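Local structure of phenol hydroxylase component phN (Pseudomonas stutzeri, 3U52) at residues A[107-112]-A[137-142]; A[52-57]-A[128-133]. The protein probably forms the diiron oxygenase subunit of phenol hydroxylase, a bacterial multicomponent monooxygenase that adds a hydroxyl group to aromatic rings using molecular oxygen. One frame throughout, in Å; residues are numbered along the deposited sequence.

Interaction 1 of 2, residues A[107-112]-A[137-142]; sequences LEHAAF and DELRHS. With FE (Fe (III) ion), chain G.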
ATOM      1  N   LEU A 107      24.075  -8.566  -7.571  1.00 18.68           N
ATOM      2  CA  LEU A 107      23.860  -9.877  -8.160  1.00 20.11           C
ATOM      3  C   LEU A 107      22.492  -9.987  -8.825  1.00 20.82           C
ATOM      4  O   LEU A 107      22.361 -10.680  -9.852  1.00 20.26           O
ATOM      5  CB  LEU A 107      24.056 -10.975  -7.112  1.00 20.34           C
ATOM      6  CG  LEU A 107      25.469 -11.594  -7.036  1.00 21.61           C
ATOM      7  CD1 LEU A 107      26.569 -10.739  -7.585  1.00 21.87           C
ATOM      8  CD2 LEU A 107      25.783 -12.206  -5.654  1.00 24.14           C
ATOM      9  N   GLU A 108      21.480  -9.284  -8.273  1.00 20.43           N
ATOM     10  CA  GLU A 108      20.116  -9.393  -8.810  1.00 18.37           C
ATOM     11  C   GLU A 108      20.256  -8.809 -10.225  1.00 18.65           C
ATOM     12  O   GLU A 108      19.717  -9.335 -11.194  1.00 18.21           O
ATOM     13  CB  GLU A 108      19.117  -8.530  -8.020  1.00 20.04           C
ATOM     14  CG  GLU A 108      18.887  -8.909  -6.523  1.00 18.57           C
ATOM     15  CD  GLU A 108      17.993 -10.109  -6.373  1.00 27.80           C
ATOM     16  OE1 GLU A 108      17.504 -10.379  -5.263  1.00 30.71           O
ATOM     17  OE2 GLU A 108      17.782 -10.794  -7.374  1.00 24.59           O
ATOM     18  N   HIS A 109      20.958  -7.687 -10.313  1.00 17.33           N
ATOM     19  CA  HIS A 109      21.106  -6.964 -11.575  1.00 18.72           C
ATOM     20  C   HIS A 109      21.945  -7.749 -12.602  1.00 18.03           C
ATOM     21  O   HIS A 109      21.563  -7.833 -13.767  1.00 17.42           O
ATOM     22  CB  HIS A 109      21.726  -5.609 -11.360  1.00 18.17           C
ATOM     23  CG  HIS A 109      21.414  -4.661 -12.463  1.00 23.60           C
ATOM     24  ND1 HIS A 109      20.269  -3.898 -12.473  1.00 24.56           N
ATOM     25  CD2 HIS A 109      22.038  -4.415 -13.630  1.00 21.72           C
ATOM     26  CE1 HIS A 109      20.226  -3.181 -13.580  1.00 27.15           C
ATOM     27  NE2 HIS A 109      21.284  -3.487 -14.305  1.00 27.21           N
ATOM     28  N   ALA A 110      23.081  -8.308 -12.173  1.00 17.66           N
ATOM     29  CA  ALA A 110      23.797  -9.318 -12.971  1.00 17.61           C
ATOM     30  C   ALA A 110      22.905 -10.470 -13.460  1.00 19.16           C
ATOM     31  O   ALA A 110      23.054 -10.919 -14.596  1.00 20.12           O
ATOM     32  CB  ALA A 110      24.937  -9.874 -12.190  1.00 18.43           C
ATOM     33  N   ALA A 111      21.944 -10.920 -12.649  1.00 18.01           N
ATOM     34  CA  ALA A 111      21.116 -12.051 -13.051  1.00 18.11           C
ATOM     35  C   ALA A 111      20.142 -11.573 -14.148  1.00 18.42           C
ATOM     36  O   ALA A 111      19.837 -12.307 -15.116  1.00 17.23           O
ATOM     37  CB  ALA A 111      20.401 -12.624 -11.890  1.00 18.66           C
ATOM     38  N   PHE A 112      19.694 -10.329 -14.016  1.00 17.72           N
ATOM     39  CA  PHE A 112      18.849  -9.728 -15.062  1.00 18.75           C
ATOM     40  C   PHE A 112      19.526  -9.774 -16.457  1.00 18.92           C
ATOM     41  O   PHE A 112      18.928 -10.229 -17.417  1.00 18.27           O
ATOM     42  CB  PHE A 112      18.420  -8.306 -14.676  1.00 17.21           C
ATOM     43  CG  PHE A 112      18.206  -7.398 -15.859  1.00 18.68           C
ATOM     44  CD1 PHE A 112      17.216  -7.694 -16.840  1.00 19.21           C
ATOM     45  CD2 PHE A 112      18.951  -6.244 -15.979  1.00 22.70           C
ATOM     46  CE1 PHE A 112      17.008  -6.875 -17.904  1.00 19.20           C
ATOM     47  CE2 PHE A 112      18.766  -5.374 -17.102  1.00 20.96           C
ATOM     48  CZ  PHE A 112      17.794  -5.696 -18.049  1.00 21.01           C
ATOM     49  N   ASP A 137      11.871 -10.485 -13.798  1.00 18.56           N
ATOM     50  CA  ASP A 137      11.761 -10.560 -12.320  1.00 18.47           C
ATOM     51  C   ASP A 137      13.028 -10.117 -11.594  1.00 18.65           C
ATOM     52  O   ASP A 137      12.960  -9.490 -10.523  1.00 18.53           O
ATOM     53  CB  ASP A 137      11.427 -11.989 -11.835  1.00 18.95           C
ATOM     54  CG  ASP A 137      10.093 -12.518 -12.312  1.00 21.17           C
ATOM     55  OD1 ASP A 137       9.149 -11.788 -12.730  1.00 25.87           O
ATOM     56  OD2 ASP A 137       9.990 -13.769 -12.289  1.00 27.15           O
ATOM     57  N   GLU A 138      14.209 -10.492 -12.099  1.00 17.63           N
ATOM     58  CA  GLU A 138      15.471 -10.066 -11.454  1.00 17.75           C
ATOM     59  C   GLU A 138      15.678  -8.558 -11.588  1.00 17.39           C
ATOM     60  O   GLU A 138      16.206  -7.928 -10.671  1.00 18.22           O
ATOM     61  CB  GLU A 138      16.677 -10.788 -12.040  1.00 17.59           C
ATOM     62  CG  GLU A 138      16.474 -12.295 -12.036  1.00 18.07           C
ATOM     63  CD  GLU A 138      16.512 -12.877 -10.611  1.00 25.43           C
ATOM     64  OE1 GLU A 138      16.382 -14.094 -10.473  1.00 29.88           O
ATOM     65  OE2 GLU A 138      16.669 -12.111  -9.624  1.00 28.16           O
ATOM     66  N   LEU A 139      15.295  -7.990 -12.726  1.00 16.33           N
ATOM     67  CA  LEU A 139      15.272  -6.553 -12.853  1.00 17.11           C
ATOM     68  C   LEU A 139      14.381  -5.952 -11.754  1.00 17.82           C
ATOM     69  O   LEU A 139      14.705  -4.957 -11.114  1.00 17.31           O
ATOM     70  CB  LEU A 139      14.681  -6.165 -14.214  1.00 17.43           C
ATOM     71  CG  LEU A 139      14.744  -4.637 -14.457  1.00 18.53           C
ATOM     72  CD1 LEU A 139      16.193  -4.017 -14.258  1.00 18.73           C
ATOM     73  CD2 LEU A 139      14.142  -4.270 -15.865  1.00 20.14           C
ATOM     74  N   ARG A 140      13.217  -6.528 -11.576  1.00 17.32           N
ATOM     75  CA  ARG A 140      12.336  -6.036 -10.532  1.00 18.21           C
ATOM     76  C   ARG A 140      13.025  -6.091  -9.187  1.00 17.09           C
ATOM     77  O   ARG A 140      12.946  -5.153  -8.415  1.00 17.31           O
ATOM     78  CB  ARG A 140      11.082  -6.885 -10.463  1.00 17.66           C
ATOM     79  CG  ARG A 140      10.179  -6.420  -9.303  1.00 23.41           C
ATOM     80  CD  ARG A 140       8.892  -7.103  -9.305  1.00 30.12           C
ATOM     81  NE  ARG A 140       8.877  -8.049  -8.260  1.00 38.25           N
ATOM     82  CZ  ARG A 140       8.110  -7.951  -7.192  1.00 41.63           C
ATOM     83  NH1 ARG A 140       7.268  -6.932  -7.045  1.00 43.60           N
ATOM     84  NH2 ARG A 140       8.193  -8.887  -6.272  1.00 42.64           N
ATOM     85  N   HIS A 141      13.702  -7.202  -8.907  1.00 16.58           N
ATOM     86  CA  HIS A 141      14.315  -7.438  -7.595  1.00 18.58           C
ATOM     87  C   HIS A 141      15.401  -6.428  -7.349  1.00 18.04           C
ATOM     88  O   HIS A 141      15.493  -5.840  -6.278  1.00 17.63           O
ATOM     89  CB  HIS A 141      14.853  -8.888  -7.498  1.00 17.59           C
ATOM     90  CG  HIS A 141      13.762  -9.913  -7.415  1.00 22.28           C
ATOM     91  ND1 HIS A 141      14.008 -11.266  -7.450  1.00 23.51           N
ATOM     92  CD2 HIS A 141      12.413  -9.781  -7.305  1.00 22.18           C
ATOM     93  CE1 HIS A 141      12.866 -11.924  -7.365  1.00 22.95           C
ATOM     94  NE2 HIS A 141      11.887 -11.049  -7.255  1.00 24.05           N
ATOM     95  N   SER A 142      16.182  -6.174  -8.399  1.00 18.59           N
ATOM     96  CA  SER A 142      17.231  -5.142  -8.379  1.00 18.06           C
ATOM     97  C   SER A 142      16.681  -3.717  -8.014  1.00 18.36           C
ATOM     98  O   SER A 142      17.172  -3.044  -7.121  1.00 17.21           O
ATOM     99  CB  SER A 142      17.859  -5.114  -9.784  1.00 17.64           C
ATOM    100  OG  SER A 142      18.819  -4.102  -9.848  1.00 21.26           O
TER
HETATM  101 FE    FE G 512      16.122 -12.356  -7.543  1.00 33.41          FE

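Interaction 2 of 2, residues A[52-57]-A[128-133]; sequences DPFRLT and RVACQM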
ATOM      1  N   ASP A  52       6.745 -26.725 -19.334  1.00 29.06           N
ATOM      2  CA  ASP A  52       6.742 -25.323 -18.853  1.00 29.18           C
ATOM      3  C   ASP A  52       6.674 -25.324 -17.336  1.00 27.74           C
ATOM      4  O   ASP A  52       5.843 -26.004 -16.766  1.00 28.43           O
ATOM      5  CB  ASP A  52       5.591 -24.515 -19.473  1.00 29.08           C
ATOM      6  CG  ASP A  52       5.542 -24.642 -21.021  1.00 30.74           C
ATOM      7  OD1 ASP A  52       4.531 -25.148 -21.543  1.00 35.80           O
ATOM      8  OD2 ASP A  52       6.492 -24.263 -21.722  1.00 30.36           O
ATOM      9  N   PRO A  53       7.617 -24.642 -16.674  1.00 28.18           N
ATOM     10  CA  PRO A  53       7.622 -24.628 -15.201  1.00 27.71           C
ATOM     11  C   PRO A  53       6.509 -23.785 -14.591  1.00 28.93           C
ATOM     12  O   PRO A  53       6.203 -23.936 -13.384  1.00 28.68           O
ATOM     13  CB  PRO A  53       8.999 -24.088 -14.843  1.00 27.21           C
ATOM     14  CG  PRO A  53       9.440 -23.284 -16.060  1.00 27.53           C
ATOM     15  CD  PRO A  53       8.774 -23.941 -17.259  1.00 26.67           C
ATOM     16  N   PHE A  54       5.927 -22.902 -15.403  1.00 28.86           N
ATOM     17  CA  PHE A  54       4.764 -22.087 -15.025  1.00 28.89           C
ATOM     18  C   PHE A  54       4.139 -21.682 -16.347  1.00 29.32           C
ATOM     19  O   PHE A  54       4.837 -21.643 -17.372  1.00 28.17           O
ATOM     20  CB  PHE A  54       5.154 -20.820 -14.233  1.00 28.08           C
ATOM     21  CG  PHE A  54       6.424 -20.154 -14.717  1.00 27.72           C
ATOM     22  CD1 PHE A  54       6.402 -19.233 -15.756  1.00 28.82           C
ATOM     23  CD2 PHE A  54       7.657 -20.482 -14.142  1.00 25.74           C
ATOM     24  CE1 PHE A  54       7.638 -18.639 -16.211  1.00 28.01           C
ATOM     25  CE2 PHE A  54       8.851 -19.921 -14.593  1.00 28.69           C
ATOM     26  CZ  PHE A  54       8.825 -18.977 -15.631  1.00 26.73           C
ATOM     27  N   ARG A  55       2.838 -21.377 -16.320  1.00 29.09           N
ATOM     28  CA  ARG A  55       2.083 -21.041 -17.531  1.00 28.88           C
ATOM     29  C   ARG A  55       1.376 -19.701 -17.391  1.00 29.39           C
ATOM     30  O   ARG A  55       0.159 -19.657 -17.235  1.00 31.15           O
ATOM     31  CB  ARG A  55       1.053 -22.121 -17.869  1.00 29.87           C
ATOM     32  CG  ARG A  55       1.638 -23.484 -18.159  1.00 30.88           C
ATOM     33  CD  ARG A  55       0.589 -24.550 -18.418  1.00 36.29           C
ATOM     34  NE  ARG A  55       1.259 -25.779 -18.878  1.00 40.26           N
ATOM     35  CZ  ARG A  55       1.758 -26.738 -18.092  1.00 44.60           C
ATOM     36  NH1 ARG A  55       2.362 -27.788 -18.633  1.00 45.30           N
ATOM     37  NH2 ARG A  55       1.664 -26.662 -16.770  1.00 47.61           N
ATOM     38  N   LEU A  56       2.130 -18.619 -17.514  1.00 27.75           N
ATOM     39  CA  LEU A  56       1.630 -17.277 -17.338  1.00 27.98           C
ATOM     40  C   LEU A  56       1.712 -16.476 -18.625  1.00 27.26           C
ATOM     41  O   LEU A  56       2.808 -16.117 -19.080  1.00 26.95           O
ATOM     42  CB  LEU A  56       2.511 -16.558 -16.325  1.00 29.04           C
ATOM     43  CG  LEU A  56       2.145 -16.372 -14.867  1.00 32.25           C
ATOM     44  CD1 LEU A  56       3.292 -15.530 -14.293  1.00 33.83           C
ATOM     45  CD2 LEU A  56       0.825 -15.638 -14.712  1.00 32.02           C
ATOM     46  N   THR A  57       0.584 -16.165 -19.219  1.00 25.70           N
ATOM     47  CA  THR A  57       0.657 -15.328 -20.409  1.00 25.63           C
ATOM     48  C   THR A  57       0.973 -13.885 -19.979  1.00 24.97           C
ATOM     49  O   THR A  57       0.939 -13.584 -18.772  1.00 24.95           O
ATOM     50  CB  THR A  57      -0.609 -15.427 -21.246  1.00 25.13           C
ATOM     51  OG1 THR A  57      -1.726 -15.147 -20.402  1.00 28.87           O
ATOM     52  CG2 THR A  57      -0.739 -16.812 -21.859  1.00 25.62           C
ATOM     53  N   ARG A 128      13.240 -20.404 -23.652  1.00 21.60           N
ATOM     54  CA  ARG A 128      13.483 -18.944 -23.825  1.00 19.81           C
ATOM     55  C   ARG A 128      12.475 -18.079 -23.073  1.00 20.70           C
ATOM     56  O   ARG A 128      12.850 -17.106 -22.410  1.00 20.94           O
ATOM     57  CB  ARG A 128      13.422 -18.520 -25.310  1.00 20.76           C
ATOM     58  CG  ARG A 128      14.631 -19.080 -26.182  1.00 17.92           C
ATOM     59  CD  ARG A 128      14.910 -18.218 -27.424  1.00 21.62           C
ATOM     60  NE  ARG A 128      13.719 -18.146 -28.282  1.00 23.02           N
ATOM     61  CZ  ARG A 128      13.389 -19.068 -29.199  1.00 23.79           C
ATOM     62  NH1 ARG A 128      12.278 -18.939 -29.931  1.00 20.36           N
ATOM     63  NH2 ARG A 128      14.187 -20.108 -29.416  1.00 21.30           N
ATOM     64  N   VAL A 129      11.191 -18.396 -23.206  1.00 20.95           N
ATOM     65  CA  VAL A 129      10.186 -17.637 -22.448  1.00 22.67           C
ATOM     66  C   VAL A 129      10.371 -17.741 -20.905  1.00 21.74           C
ATOM     67  O   VAL A 129      10.220 -16.753 -20.208  1.00 20.99           O
ATOM     68  CB  VAL A 129       8.756 -18.085 -22.807  1.00 22.77           C
ATOM     69  CG1 VAL A 129       7.703 -17.245 -22.030  1.00 25.55           C
ATOM     70  CG2 VAL A 129       8.537 -17.903 -24.294  1.00 29.20           C
ATOM     71  N   ALA A 130      10.651 -18.928 -20.374  1.00 21.29           N
ATOM     72  CA  ALA A 130      10.859 -19.070 -18.904  1.00 20.82           C
ATOM     73  C   ALA A 130      12.029 -18.185 -18.477  1.00 20.79           C
ATOM     74  O   ALA A 130      11.943 -17.480 -17.454  1.00 21.14           O
ATOM     75  CB  ALA A 130      11.148 -20.520 -18.540  1.00 20.14           C
ATOM     76  N   CYS A 131      13.123 -18.224 -19.255  1.00 20.70           N
ATOM     77  CA  CYS A 131      14.331 -17.432 -18.933  1.00 19.96           C
ATOM     78  C   CYS A 131      14.082 -15.949 -18.998  1.00 18.75           C
ATOM     79  O   CYS A 131      14.610 -15.198 -18.184  1.00 18.35           O
ATOM     80  CB  CYS A 131      15.524 -17.777 -19.834  1.00 21.78           C
ATOM     81  SG  CYS A 131      16.158 -19.400 -19.456  1.00 22.57           S
ATOM     82  N   GLN A 132      13.294 -15.518 -19.979  1.00 17.33           N
ATOM     83  CA  GLN A 132      13.000 -14.096 -20.115  1.00 19.03           C
ATOM     84  C   GLN A 132      12.107 -13.603 -18.973  1.00 18.42           C
ATOM     85  O   GLN A 132      12.220 -12.467 -18.551  1.00 19.30           O
ATOM     86  CB  GLN A 132      12.290 -13.823 -21.415  1.00 19.63           C
ATOM     87  CG  GLN A 132      13.190 -13.956 -22.662  1.00 22.44           C
ATOM     88  CD  GLN A 132      12.375 -13.743 -23.938  1.00 26.89           C
ATOM     89  OE1 GLN A 132      11.220 -13.283 -23.892  1.00 31.54           O
ATOM     90  NE2 GLN A 132      12.941 -14.138 -25.063  1.00 26.88           N
ATOM     91  N   MET A 133      11.152 -14.405 -18.543  1.00 19.98           N
ATOM     92  CA  MET A 133      10.300 -13.982 -17.421  1.00 20.53           C
ATOM     93  C   MET A 133      11.137 -13.907 -16.144  1.00 19.79           C
ATOM     94  O   MET A 133      10.970 -12.966 -15.364  1.00 18.93           O
ATOM     95  CB  MET A 133       9.146 -14.906 -17.240  1.00 22.54           C
ATOM     96  CG  MET A 133       7.941 -14.126 -16.714  1.00 30.65           C
ATOM     97  SD  MET A 133       6.448 -15.197 -16.584  1.00 41.43           S
ATOM     98  CE  MET A 133       5.882 -15.033 -18.302  1.00 39.70           C
TER

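Interaction 1 of 2, residues A[107-112]-A[137-142]
Glu138 OE2 binds the iron(III) ion at 2.2 Å, and Glu108 OE2 reaches the same metal from the facing helix at 2.3 Å. This is half of the diiron centre of the helical bundle, where segments 107-112 and 137-142, on helices 105-121 and 125-155, run nearly antiparallel (156°). His141 ND1 joins at 2.4 Å, one turn beyond Glu138 in an ExxH sequence, and one further ligand atom comes from outside both segments. Glu108 OE2 and Glu138 OE2 lie 2.8 Å apart, a closeness of two carboxylate oxygens that the shared metal probably makes tolerable. Carboxylates suit a hard ferric ion; a bend in Glu138 (chi2 -70°) carries its oxygen there. In a second shell, Gln145 bonds Glu108 OE1, Gln134 bonds Glu138 OE1, and Asp232 holds His141 NE2. Ser142 OG meets the His109 ring at its edge, in plane, 3.0 Å from ND1 in a fairly straight hydrogen bond (157°). A phenylalanine in place of His109 would probably leave buried Ser142 OG without this cross-helix mate. Small Ala111 lets the helices come close, its CB resting on Glu138 CG, while Leu139 CD1 sits over a face of Phe112, 4.1 Å from the ring centroid.

Interaction 2 of 2, residues A[52-57]-A[128-133]
Residues 52-57, an irregular connection leading into helix 58-81, pass obliquely by segment 128-133 of helix 125-155 and diverge from it, with CA atoms 7.4 Å apart at Pro53 and Ala130 and 9.3 Å apart at Leu56 and Met133. The contact is a loop-on-helix packing at the flank of the hydroxylase helical bundle, built round a Met-aromatic pair. Phe54 supplies the ring: its CE1 lies 3.7 Å from Met133 SD. The sulfur approaches obliquely, 59° off the ring normal, and the two side chains run alongside in opposing senses. Phe54 CB already points toward the helix, and CG set between the backbone N and the carbonyl carbon (chi1 38°) brings the ring edge CE1-CZ up to Met133 and Ala130. The far end of that ring has CZ 3.9 Å from Ala130 CA, and Ala130 O lies in the ring plane at the edge. The small alanine suits this place because its single methyl lets the ring end come in close. Pro53, stiff and compact, puts CG 4.1 Å from Ala130 CB and extends the apolar patch. Ala130 also touches Leu239 of helix 220-250, while Arg235 of that helix lies against Phe54 and Leu56. Tyr61, from helix 58-81, borders Leu56 and Met133. Methionine suits its position because it is long, flexible and polarisable enough to serve two partners at once: besides the ring, Met133 SD lies 3.9 Å from Leu56 CD1, the leucine side chain lying roughly perpendicular to that of the methionine. A bend at the last torsion (chi3 -85°) then turns the methyl aside, and Met133 CE ends 3.4 Å from the backbone oxygen Leu56 O.

Both interactions draw on helix 125-155: residues 128-133 face the loop, and 137-142, about one turn further on, carry iron ligands. Along the chain the order is 52-57, 107-112, 128-133, 137-142, so the pairings cross. The centres of the two contacts lie about 16 Å apart, interaction 1 about 12 Å from the chain centre and interaction 2 about 24 Å, so one helix leads from the flank of the bundle to its metal site. Shared neighbours tie the two together: Tyr61 and Arg235, which border the loop contact, also bond Asp137, whose carboxylate in turn holds His236 of the second iron site. The peripheral packing thus adjoins the second shell of the diiron centre.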